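Local coordinates for tRNA nucleotidyl transferase-related protein (Thermotoga maritima, PDB 3H38) that adds CCA to the 3' end of tRNA from CTP and ATP as a class II nucleotidyltransferase, here represented by the carboxy-terminal half of a longer protein, at residues Ala181-Gln186 with Arg218-Lys223; Ile224-Asn229 with Val277-Ala282; Ser233-Ala238 with Lys259-Phe264. All blocks are in the same frame, centred on the assembly; numbering follows the deposited sequence.

Interaction 1 (Ala181-Gln186 with Arg218-Lys223); sequences AIRFEQ and RQELEK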
loop_
_atom_site.group_PDB
_atom_site.type_symbol
_atom_site.label_atom_id
_atom_site.label_comp_id
_atom_site.label_asym_id
_atom_site.label_seq_id
_atom_site.Cartn_x
_atom_site.Cartn_y
_atom_site.Cartn_z
ATOM N N ALA A 181 -9.083 -9.839 -2.036
ATOM C CA ALA A 181 -9.238 -11.154 -1.404
ATOM C C ALA A 181 -7.902 -11.661 -0.877
ATOM O O ALA A 181 -7.782 -12.063 0.274
ATOM C CB ALA A 181 -9.858 -12.158 -2.362
ATOM N N ILE A 182 -6.880 -11.616 -1.712
ATOM C CA ILE A 182 -5.567 -12.018 -1.254
ATOM C C ILE A 182 -5.164 -11.163 -0.058
ATOM O O ILE A 182 -4.706 -11.699 0.966
ATOM C CB ILE A 182 -4.533 -11.912 -2.396
ATOM C CG1 ILE A 182 -4.800 -12.999 -3.442
ATOM C CG2 ILE A 182 -3.110 -11.985 -1.868
ATOM C CD1 ILE A 182 -4.591 -12.511 -4.844
ATOM N N ARG A 183 -5.359 -9.867 -0.154
ATOM C CA ARG A 183 -4.991 -8.992 0.911
ATOM C C ARG A 183 -5.583 -9.305 2.250
ATOM O O ARG A 183 -4.886 -9.298 3.207
ATOM C CB ARG A 183 -5.219 -7.542 0.577
ATOM C CG ARG A 183 -5.226 -6.681 1.764
ATOM C CD ARG A 183 -4.903 -5.287 1.461
ATOM N NE ARG A 183 -5.904 -4.728 0.590
ATOM C CZ ARG A 183 -6.923 -4.003 0.992
ATOM N NH1 ARG A 183 -7.803 -3.557 0.138
ATOM N NH2 ARG A 183 -7.052 -3.725 2.251
ATOM N N PHE A 184 -6.879 -9.551 2.320
ATOM C CA PHE A 184 -7.513 -9.903 3.595
ATOM C C PHE A 184 -7.198 -11.360 3.941
ATOM O O PHE A 184 -7.223 -11.747 5.097
ATOM C CB PHE A 184 -9.033 -9.678 3.556
ATOM C CG PHE A 184 -9.453 -8.217 3.443
ATOM C CD1 PHE A 184 -10.175 -7.772 2.348
ATOM C CD2 PHE A 184 -9.174 -7.310 4.444
ATOM C CE1 PHE A 184 -10.585 -6.442 2.249
ATOM C CE2 PHE A 184 -9.582 -5.985 4.346
ATOM C CZ PHE A 184 -10.290 -5.554 3.245
ATOM N N GLU A 185 -6.924 -12.175 2.932
ATOM C CA GLU A 185 -6.447 -13.535 3.184
ATOM C C GLU A 185 -5.148 -13.536 3.992
ATOM O O GLU A 185 -5.026 -14.263 4.967
ATOM C CB GLU A 185 -6.227 -14.295 1.878
ATOM C CG GLU A 185 -6.695 -15.734 1.932
ATOM C CD GLU A 185 -6.104 -16.578 0.821
ATOM O OE1 GLU A 185 -5.210 -16.075 0.093
ATOM O OE2 GLU A 185 -6.522 -17.751 0.684
ATOM N N GLN A 186 -4.174 -12.725 3.597
ATOM C CA GLN A 186 -2.943 -12.680 4.376
ATOM C C GLN A 186 -3.089 -11.821 5.635
ATOM O O GLN A 186 -2.383 -12.045 6.611
ATOM C CB GLN A 186 -1.702 -12.218 3.554
ATOM C CG GLN A 186 -1.565 -12.765 2.132
ATOM C CD GLN A 186 -1.718 -14.272 2.058
ATOM O OE1 GLN A 186 -1.229 -14.990 2.915
ATOM N NE2 GLN A 186 -2.406 -14.757 1.024
ATOM N N ARG A 218 -3.977 -0.115 -9.275
ATOM C CA ARG A 218 -2.754 0.337 -8.636
ATOM C C ARG A 218 -3.065 0.560 -7.174
ATOM O O ARG A 218 -2.296 0.192 -6.268
ATOM C CB ARG A 218 -2.233 1.623 -9.291
ATOM C CG ARG A 218 -1.242 2.398 -8.450
ATOM C CD ARG A 218 -0.472 3.457 -9.233
ATOM N NE ARG A 218 0.365 4.221 -8.314
ATOM C CZ ARG A 218 1.177 5.215 -8.669
ATOM N NH1 ARG A 218 1.894 5.843 -7.758
ATOM N NH2 ARG A 218 1.266 5.589 -9.925
ATOM N N GLN A 219 -4.222 1.147 -6.932
ATOM C CA GLN A 219 -4.532 1.520 -5.589
ATOM C C GLN A 219 -4.723 0.300 -4.698
ATOM O O GLN A 219 -4.353 0.329 -3.521
ATOM C CB GLN A 219 -5.757 2.423 -5.536
ATOM C CG GLN A 219 -6.037 2.850 -4.109
ATOM C CD GLN A 219 -7.504 2.766 -3.753
ATOM O OE1 GLN A 219 -7.952 1.801 -3.112
ATOM N NE2 GLN A 219 -8.272 3.774 -4.173
ATOM N N GLU A 220 -5.298 -0.771 -5.238
ATOM C CA GLU A 220 -5.427 -1.992 -4.450
ATOM C C GLU A 220 -4.035 -2.616 -4.277
ATOM O O GLU A 220 -3.751 -3.312 -3.298
ATOM C CB GLU A 220 -6.408 -2.972 -5.097
ATOM C CG GLU A 220 -7.890 -2.545 -4.998
ATOM C CD GLU A 220 -8.377 -2.284 -3.563
ATOM O OE1 GLU A 220 -7.973 -3.022 -2.649
ATOM O OE2 GLU A 220 -9.167 -1.336 -3.347
ATOM N N LEU A 221 -3.158 -2.333 -5.231
ATOM C CA LEU A 221 -1.785 -2.794 -5.143
ATOM C C LEU A 221 -1.025 -2.085 -4.041
ATOM O O LEU A 221 -0.371 -2.738 -3.240
ATOM C CB LEU A 221 -1.066 -2.624 -6.477
ATOM C CG LEU A 221 -0.572 -3.884 -7.200
ATOM C CD1 LEU A 221 -1.134 -5.169 -6.616
ATOM C CD2 LEU A 221 -0.859 -3.797 -8.705
ATOM N N GLU A 222 -1.091 -0.756 -3.993
ATOM C CA GLU A 222 -0.374 -0.051 -2.935
ATOM C C GLU A 222 -0.881 -0.561 -1.591
ATOM O O GLU A 222 -0.124 -0.749 -0.634
ATOM C CB GLU A 222 -0.534 1.467 -3.071
ATOM C CG GLU A 222 0.290 2.064 -4.207
ATOM C CD GLU A 222 -0.410 3.191 -4.951
ATOM O OE1 GLU A 222 -1.667 3.265 -4.913
ATOM O OE2 GLU A 222 0.302 3.999 -5.596
ATOM N N LYS A 223 -2.165 -0.800 -1.515
ATOM C CA LYS A 223 -2.789 -1.245 -0.300
ATOM C C LYS A 223 -2.289 -2.591 0.149
ATOM O O LYS A 223 -1.947 -2.759 1.283
ATOM C CB LYS A 223 -4.281 -1.315 -0.512
ATOM C CG LYS A 223 -5.112 -0.531 0.401
ATOM C CD LYS A 223 -6.310 -0.166 -0.383
ATOM C CE LYS A 223 -7.348 0.526 0.406
ATOM N NZ LYS A 223 -8.597 0.561 -0.400
#

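Interaction 2 (Ile224-Asn229 with Val277-Ala282); sequences ILEEKN and VDRFYA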
loop_
_atom_site.group_PDB
_atom_site.type_symbol
_atom_site.label_atom_id
_atom_site.label_comp_id
_atom_site.label_asym_id
_atom_site.label_seq_id
_atom_site.Cartn_x
_atom_site.Cartn_y
_atom_site.Cartn_z
ATOM N N ILE A 224 -2.202 -3.534 -0.759
ATOM C CA ILE A 224 -1.454 -4.765 -0.483
ATOM C C ILE A 224 -0.041 -4.480 0.062
ATOM O O ILE A 224 0.388 -5.085 1.047
ATOM C CB ILE A 224 -1.305 -5.647 -1.723
ATOM C CG1 ILE A 224 -2.512 -6.574 -1.853
ATOM C CG2 ILE A 224 -0.036 -6.485 -1.612
ATOM C CD1 ILE A 224 -2.610 -7.217 -3.210
ATOM N N LEU A 225 0.672 -3.545 -0.561
ATOM C CA LEU A 225 2.055 -3.291 -0.167
ATOM C C LEU A 225 2.156 -2.776 1.253
ATOM O O LEU A 225 3.137 -3.035 1.937
ATOM C CB LEU A 225 2.745 -2.338 -1.152
ATOM C CG LEU A 225 2.720 -2.994 -2.536
ATOM C CD1 LEU A 225 3.563 -2.282 -3.594
ATOM C CD2 LEU A 225 3.123 -4.452 -2.389
ATOM N N GLU A 226 1.138 -2.092 1.704
ATOM C CA GLU A 226 1.153 -1.567 3.035
ATOM C C GLU A 226 0.607 -2.544 4.044
ATOM O O GLU A 226 0.531 -2.231 5.185
ATOM C CB GLU A 226 0.379 -0.244 3.121
ATOM C CG GLU A 226 0.951 0.932 2.374
ATOM C CD GLU A 226 2.441 0.881 2.200
ATOM O OE1 GLU A 226 2.904 0.896 1.057
ATOM O OE2 GLU A 226 3.153 0.860 3.205
ATOM N N GLU A 227 0.181 -3.710 3.599
ATOM C CA GLU A 227 -0.334 -4.714 4.525
ATOM C C GLU A 227 0.828 -5.367 5.284
ATOM O O GLU A 227 1.988 -4.980 5.129
ATOM C CB GLU A 227 -1.172 -5.756 3.777
ATOM C CG GLU A 227 -1.983 -6.708 4.676
ATOM C CD GLU A 227 -2.747 -5.964 5.751
ATOM O OE1 GLU A 227 -3.651 -5.177 5.359
ATOM O OE2 GLU A 227 -2.429 -6.158 6.967
ATOM N N LYS A 228 0.543 -6.273 6.188
ATOM C CA LYS A 228 1.622 -6.811 6.982
ATOM C C LYS A 228 2.671 -7.672 6.335
ATOM O O LYS A 228 3.832 -7.393 6.527
ATOM C CB LYS A 228 1.125 -7.443 8.278
ATOM C CG LYS A 228 0.382 -8.718 8.149
ATOM C CD LYS A 228 -0.763 -8.731 9.163
ATOM C CE LYS A 228 -1.299 -10.108 9.461
ATOM N NZ LYS A 228 -0.358 -10.876 10.300
ATOM N N ASN A 229 2.308 -8.697 5.574
ATOM C CA ASN A 229 3.333 -9.533 4.957
ATOM C C ASN A 229 3.148 -9.560 3.476
ATOM O O ASN A 229 2.598 -10.481 2.946
ATOM C CB ASN A 229 3.297 -10.967 5.481
ATOM C CG ASN A 229 3.800 -11.094 6.900
ATOM O OD1 ASN A 229 4.807 -10.516 7.260
ATOM N ND2 ASN A 229 3.106 -11.872 7.713
ATOM N N VAL A 277 10.396 5.073 1.668
ATOM C CA VAL A 277 10.499 4.220 0.492
ATOM C C VAL A 277 9.109 3.920 -0.077
ATOM O O VAL A 277 8.290 3.277 0.586
ATOM C CB VAL A 277 11.214 2.889 0.823
ATOM C CG1 VAL A 277 10.769 1.779 -0.130
ATOM C CG2 VAL A 277 12.727 3.062 0.790
ATOM N N ASP A 278 8.839 4.391 -1.292
ATOM C CA ASP A 278 7.606 4.018 -1.973
ATOM C C ASP A 278 7.671 2.547 -2.384
ATOM O O ASP A 278 8.378 2.174 -3.326
ATOM C CB ASP A 278 7.336 4.910 -3.186
ATOM C CG ASP A 278 6.020 4.572 -3.879
ATOM O OD1 ASP A 278 5.485 5.437 -4.604
ATOM O OD2 ASP A 278 5.522 3.437 -3.709
ATOM N N ARG A 279 6.923 1.717 -1.669
ATOM C CA ARG A 279 6.979 0.279 -1.876
ATOM C C ARG A 279 6.440 -0.153 -3.223
ATOM O O ARG A 279 6.913 -1.152 -3.784
ATOM C CB ARG A 279 6.254 -0.449 -0.757
ATOM C CG ARG A 279 6.774 -0.033 0.580
ATOM C CD ARG A 279 6.517 -1.063 1.629
ATOM N NE ARG A 279 6.899 -0.525 2.924
ATOM C CZ ARG A 279 6.623 -1.108 4.081
ATOM N NH1 ARG A 279 7.003 -0.527 5.215
ATOM N NH2 ARG A 279 5.962 -2.265 4.101
ATOM N N PHE A 280 5.459 0.593 -3.736
ATOM C CA PHE A 280 4.898 0.304 -5.046
ATOM C C PHE A 280 6.010 0.339 -6.125
ATOM O O PHE A 280 6.128 -0.568 -6.942
ATOM C CB PHE A 280 3.749 1.277 -5.373
ATOM C CG PHE A 280 3.154 1.082 -6.748
ATOM C CD1 PHE A 280 2.548 -0.119 -7.095
ATOM C CD2 PHE A 280 3.191 2.102 -7.686
ATOM C CE1 PHE A 280 2.005 -0.308 -8.367
ATOM C CE2 PHE A 280 2.648 1.925 -8.956
ATOM C CZ PHE A 280 2.059 0.702 -9.298
ATOM N N TYR A 281 6.817 1.390 -6.108
ATOM C CA TYR A 281 7.907 1.537 -7.058
ATOM C C TYR A 281 9.084 0.599 -6.775
ATOM O O TYR A 281 9.716 0.093 -7.706
ATOM C CB TYR A 281 8.400 2.969 -7.056
ATOM C CG TYR A 281 7.578 3.848 -7.924
ATOM C CD1 TYR A 281 8.141 4.469 -9.017
ATOM C CD2 TYR A 281 6.219 4.027 -7.685
ATOM C CE1 TYR A 281 7.400 5.256 -9.836
ATOM C CE2 TYR A 281 5.456 4.828 -8.516
ATOM C CZ TYR A 281 6.068 5.435 -9.584
ATOM O OH TYR A 281 5.384 6.234 -10.432
ATOM N N ALA A 282 9.383 0.388 -5.498
ATOM C CA ALA A 282 10.422 -0.559 -5.139
ATOM C C ALA A 282 10.095 -1.889 -5.801
ATOM O O ALA A 282 10.946 -2.486 -6.472
ATOM C CB ALA A 282 10.489 -0.723 -3.642
#

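Interaction 3 (Ser233-Ala238 with Lys259-Phe264); sequences SIRRMA and KMENLF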
loop_
_atom_site.group_PDB
_atom_site.type_symbol
_atom_site.label_atom_id
_atom_site.label_comp_id
_atom_site.label_asym_id
_atom_site.label_seq_id
_atom_site.Cartn_x
_atom_site.Cartn_y
_atom_site.Cartn_z
ATOM N N SER A 233 1.500 -12.203 -0.008
ATOM C CA SER A 233 0.447 -11.742 -0.920
ATOM C C SER A 233 0.929 -11.855 -2.361
ATOM O O SER A 233 0.265 -12.431 -3.236
ATOM C CB SER A 233 0.130 -10.275 -0.644
ATOM O OG SER A 233 -0.550 -10.102 0.579
ATOM N N ILE A 234 2.109 -11.298 -2.587
ATOM C CA ILE A 234 2.790 -11.400 -3.856
ATOM C C ILE A 234 2.917 -12.857 -4.309
ATOM O O ILE A 234 2.639 -13.187 -5.465
ATOM C CB ILE A 234 4.152 -10.747 -3.759
ATOM C CG1 ILE A 234 3.977 -9.231 -3.568
ATOM C CG2 ILE A 234 4.982 -11.079 -4.988
ATOM C CD1 ILE A 234 5.317 -8.474 -3.517
ATOM N N ARG A 235 3.272 -13.747 -3.395
ATOM C CA ARG A 235 3.451 -15.140 -3.808
ATOM C C ARG A 235 2.099 -15.719 -4.071
ATOM O O ARG A 235 1.934 -16.619 -4.887
ATOM C CB ARG A 235 4.224 -15.939 -2.763
ATOM C CG ARG A 235 5.611 -15.345 -2.526
ATOM C CD ARG A 235 6.305 -16.014 -1.369
ATOM N NE ARG A 235 7.753 -16.074 -1.547
ATOM C CZ ARG A 235 8.623 -16.088 -0.538
ATOM N NH1 ARG A 235 9.959 -16.142 -0.759
ATOM N NH2 ARG A 235 8.145 -16.020 0.700
ATOM N N ARG A 236 1.107 -15.159 -3.398
ATOM C CA ARG A 236 -0.256 -15.631 -3.574
ATOM C C ARG A 236 -0.770 -15.207 -4.952
ATOM O O ARG A 236 -1.392 -15.996 -5.655
ATOM C CB ARG A 236 -1.143 -15.121 -2.429
ATOM C CG ARG A 236 -2.519 -15.742 -2.394
ATOM C CD ARG A 236 -2.503 -17.270 -2.390
ATOM N NE ARG A 236 -3.689 -17.763 -1.707
ATOM C CZ ARG A 236 -4.267 -18.941 -1.909
ATOM N NH1 ARG A 236 -5.348 -19.263 -1.217
ATOM N NH2 ARG A 236 -3.788 -19.790 -2.797
ATOM N N MET A 237 -0.483 -13.967 -5.345
ATOM C CA MET A 237 -0.831 -13.465 -6.682
ATOM C C MET A 237 -0.216 -14.370 -7.733
ATOM O O MET A 237 -0.856 -14.755 -8.694
ATOM C CB MET A 237 -0.287 -12.044 -6.874
ATOM C CG MET A 237 -1.063 -10.978 -6.063
ATOM S SD MET A 237 -0.366 -9.281 -6.082
ATOM C CE MET A 237 0.307 -9.186 -4.424
ATOM N N ALA A 238 1.050 -14.716 -7.533
ATOM C CA ALA A 238 1.740 -15.537 -8.488
ATOM C C ALA A 238 1.085 -16.919 -8.502
ATOM O O ALA A 238 0.770 -17.448 -9.558
ATOM C CB ALA A 238 3.198 -15.601 -8.144
ATOM N N LYS A 259 14.663 -12.354 -5.438
ATOM C CA LYS A 259 14.987 -10.933 -5.449
ATOM C C LYS A 259 13.940 -10.263 -4.623
ATOM O O LYS A 259 14.227 -9.356 -3.850
ATOM C CB LYS A 259 14.938 -10.358 -6.852
ATOM C CG LYS A 259 16.043 -10.805 -7.759
ATOM C CD LYS A 259 15.675 -10.460 -9.211
ATOM C CE LYS A 259 16.804 -10.804 -10.186
ATOM N NZ LYS A 259 16.414 -10.575 -11.601
ATOM N N MET A 260 12.715 -10.693 -4.788
ATOM C CA MET A 260 11.619 -10.130 -4.069
ATOM C C MET A 260 11.766 -10.356 -2.581
ATOM O O MET A 260 11.566 -9.454 -1.810
ATOM C CB MET A 260 10.330 -10.701 -4.609
ATOM C CG MET A 260 9.162 -9.802 -4.585
ATOM S SD MET A 260 9.306 -8.153 -5.232
ATOM C CE MET A 260 10.062 -8.425 -6.740
ATOM N N GLU A 261 12.156 -11.548 -2.185
ATOM C CA GLU A 261 12.488 -11.783 -0.785
ATOM C C GLU A 261 13.612 -10.852 -0.265
ATOM O O GLU A 261 13.423 -10.143 0.723
ATOM C CB GLU A 261 12.841 -13.243 -0.575
ATOM C CG GLU A 261 13.261 -13.566 0.820
ATOM C CD GLU A 261 13.519 -15.046 1.004
ATOM O OE1 GLU A 261 13.211 -15.812 0.060
ATOM O OE2 GLU A 261 14.028 -15.439 2.084
ATOM N N ASN A 262 14.762 -10.829 -0.941
ATOM C CA ASN A 262 15.807 -9.861 -0.612
ATOM C C ASN A 262 15.267 -8.445 -0.520
ATOM O O ASN A 262 15.635 -7.686 0.379
ATOM C CB ASN A 262 16.940 -9.869 -1.643
ATOM C CG ASN A 262 17.682 -11.194 -1.700
ATOM O OD1 ASN A 262 18.318 -11.520 -2.704
ATOM N ND2 ASN A 262 17.590 -11.969 -0.635
ATOM N N LEU A 263 14.413 -8.094 -1.479
ATOM C CA LEU A 263 13.850 -6.757 -1.584
ATOM C C LEU A 263 13.221 -6.362 -0.253
ATOM O O LEU A 263 13.649 -5.404 0.375
ATOM C CB LEU A 263 12.799 -6.741 -2.698
ATOM C CG LEU A 263 12.165 -5.447 -3.232
ATOM C CD1 LEU A 263 10.709 -5.314 -2.802
ATOM C CD2 LEU A 263 12.990 -4.206 -2.900
ATOM N N PHE A 264 12.220 -7.123 0.178
ATOM C CA PHE A 264 11.451 -6.779 1.372
ATOM C C PHE A 264 12.290 -6.797 2.631
ATOM O O PHE A 264 12.199 -5.873 3.436
ATOM C CB PHE A 264 10.201 -7.662 1.502
ATOM C CG PHE A 264 9.084 -7.249 0.573
ATOM C CD1 PHE A 264 8.728 -8.043 -0.512
ATOM C CD2 PHE A 264 8.421 -6.023 0.763
ATOM C CE1 PHE A 264 7.699 -7.650 -1.379
ATOM C CE2 PHE A 264 7.391 -5.605 -0.102
ATOM C CZ PHE A 264 7.019 -6.415 -1.172
#

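Interaction 1 (Ala181-Gln186 with Arg218-Lys223)
Glu220 OE2 is gripped by two basic groups, Lys223 NZ, at 3.6 Å from one turn further along the same helix, and Arg180, which forms a salt bridge to it as well, while Arg183 reaches across from the other helix to the second carboxylate oxygen, OE1. Between the two segments the bond is Arg183 NH1 to Glu220 OE1, at 2.8 Å with a bent N-H...O angle of 143°; OE1 sits too close to another atom in the model, so this length is somewhat doubtful. The oxygen lies at the guanidinium edge, near its plane, and the two flat groups are only 24° apart, although the chains that carry them cross at about a right angle. Lys223 NZ is also bonded to Gln219 OE1 at 3.1 Å, which ties the ammonium group to its own helix.

Arg183 belongs to the nucleotide site: it contacts CTP and ATP in complexes of this protein, together with Arg180 and Arg187 on the same helix 177-187. Glu220, on helix 214-225, is thus probably a second-shell residue, consistent with its bonds to Arg183 and Arg180, two arginines that it joins into a salt-bridge network.

The aliphatic part of Lys223 covers one face of the Arg183 guanidinium. Its chain is extended beyond CG, with CG 3.9 Å above the centre of the plane and CD 3.7 Å from Arg183 NH1. Arg183 leaves its helix with CG opposite the backbone N (chi1 163°) and then bends at chi3, which turns the head across Lys223. Its NE is buried here and has no partner in the model.

Interaction 2 (Ile224-Asn229 with Val277-Ala282)
Leu225 and Arg279 meet where the backbones come nearest, their CB atoms 4.0 Å apart, and the apolar part of the contact spreads from there. CD1 of Leu225 lies against the first turn of helix 279-287, 3.3 Å from Phe280 CA and 4.0 Å from Phe280 CB. The leucine methyl meets the phenylalanine ring at its edge, near the ring plane. Beyond the leucine, Phe280 touches helix 214-225 again, its ring atom CE2 meeting Arg218 NE and its CB meeting Glu222 CG.

The charged pair is Glu226 and Arg279. Arg279 is extended from CG to NE and runs past the carboxylate of Glu226, whose OE2 hovers 3.9 Å above one face of the guanidinium, offset toward the rim. The planes are 62° apart and no N-H is aimed at the oxygen; the charges are near, Glu226 OE2 4.0 Å from Arg279 NE, but beyond a salt bridge. OE1 of Glu226 lies along Arg279 CB and CG. Arg279 NH1 has a long, weak ion pair with Glu271.

The hydrogen bonds here lie within one segment, at the helix start. Asp278 is the N-cap of helix 279-287, and its OD2 accepts weakly from Phe280 N at 2.8 Å and from Tyr281 N at 3.4 Å.

The contact thus sets the C-terminal end of helix 214-225 against the N-terminal turn of helix 279-287. Around it, Ile224 faces helix 177-187, Val277 and Ala282 rest on helix 254-274, and Tyr281 touches helix 345-352.

Interaction 3 (Ser233-Ala238 with Lys259-Phe264)
Ile234 carries the apolar half of this contact, pointing from helix 230-239 toward Met260 and Phe264. From its CB two branches leave. CG2 comes to 4.4 Å from Met260 CG. The other branch, CG1, lies opposite the carbonyl carbon and continues straight, which carries CD1 out as the tip. That methyl ends 3.3 Å from Phe264 CE1 and 3.6 Å from Phe264 CZ, a tight approach, with Met260 CG at 4.2 Å. It touches the phenylalanine at the ring edge, near the plane; one ring face is occupied by CD1 of the adjoining Leu263, 3.9 Å above the ring centre.

Nearer the solvent, Arg235 and Glu261 pair across the contact. NH1 of Arg235 reaches Glu261 OE1 in a salt bridge of 3.4 Å, whose hydrogen bond is weak, with an N-H...O angle of 130°. The oxygen lies in the guanidinium plane at its edge, yet the carboxylate is turned 81° against that plane. The stronger partner of Arg235 is Asp257, which takes its NE in a salt bridge.

The axes of 233-238 and 259-264 run nearly antiparallel, 159° between their directions, and approach to 12.0 Å, a distance that side chains such as Ile234, Phe264 and Arg235 span. Tyr252, from the loop joining helix 242-246 to helix 254-274, packs on both Ile234 and Met260. Beyond, Met260 and Phe264 rest on Val283 of helix 279-287, while on the far flank Arg236 and Met237 lean on helix 177-187.

The three contacts lie close together in the helical middle of the chain, their centres about 10 Å (1 to 2), 11 Å (2 to 3) and 13 Å (1 to 3) apart. Interaction 1 closes before the other two open, and interaction 3 is nested in the loop closed by interaction 2. Helix 214-225 serves both 1 and 2, and Ile224 on it packs against Met237 and Ser233 of interaction 3. Glu185 and Arg236 join 1 to 3 in a salt bridge. The nucleotide-binding helix 177-187 is thus connected, through helices 214-225 and 230-239, to helices 254-274 and 279-287 further along the chain.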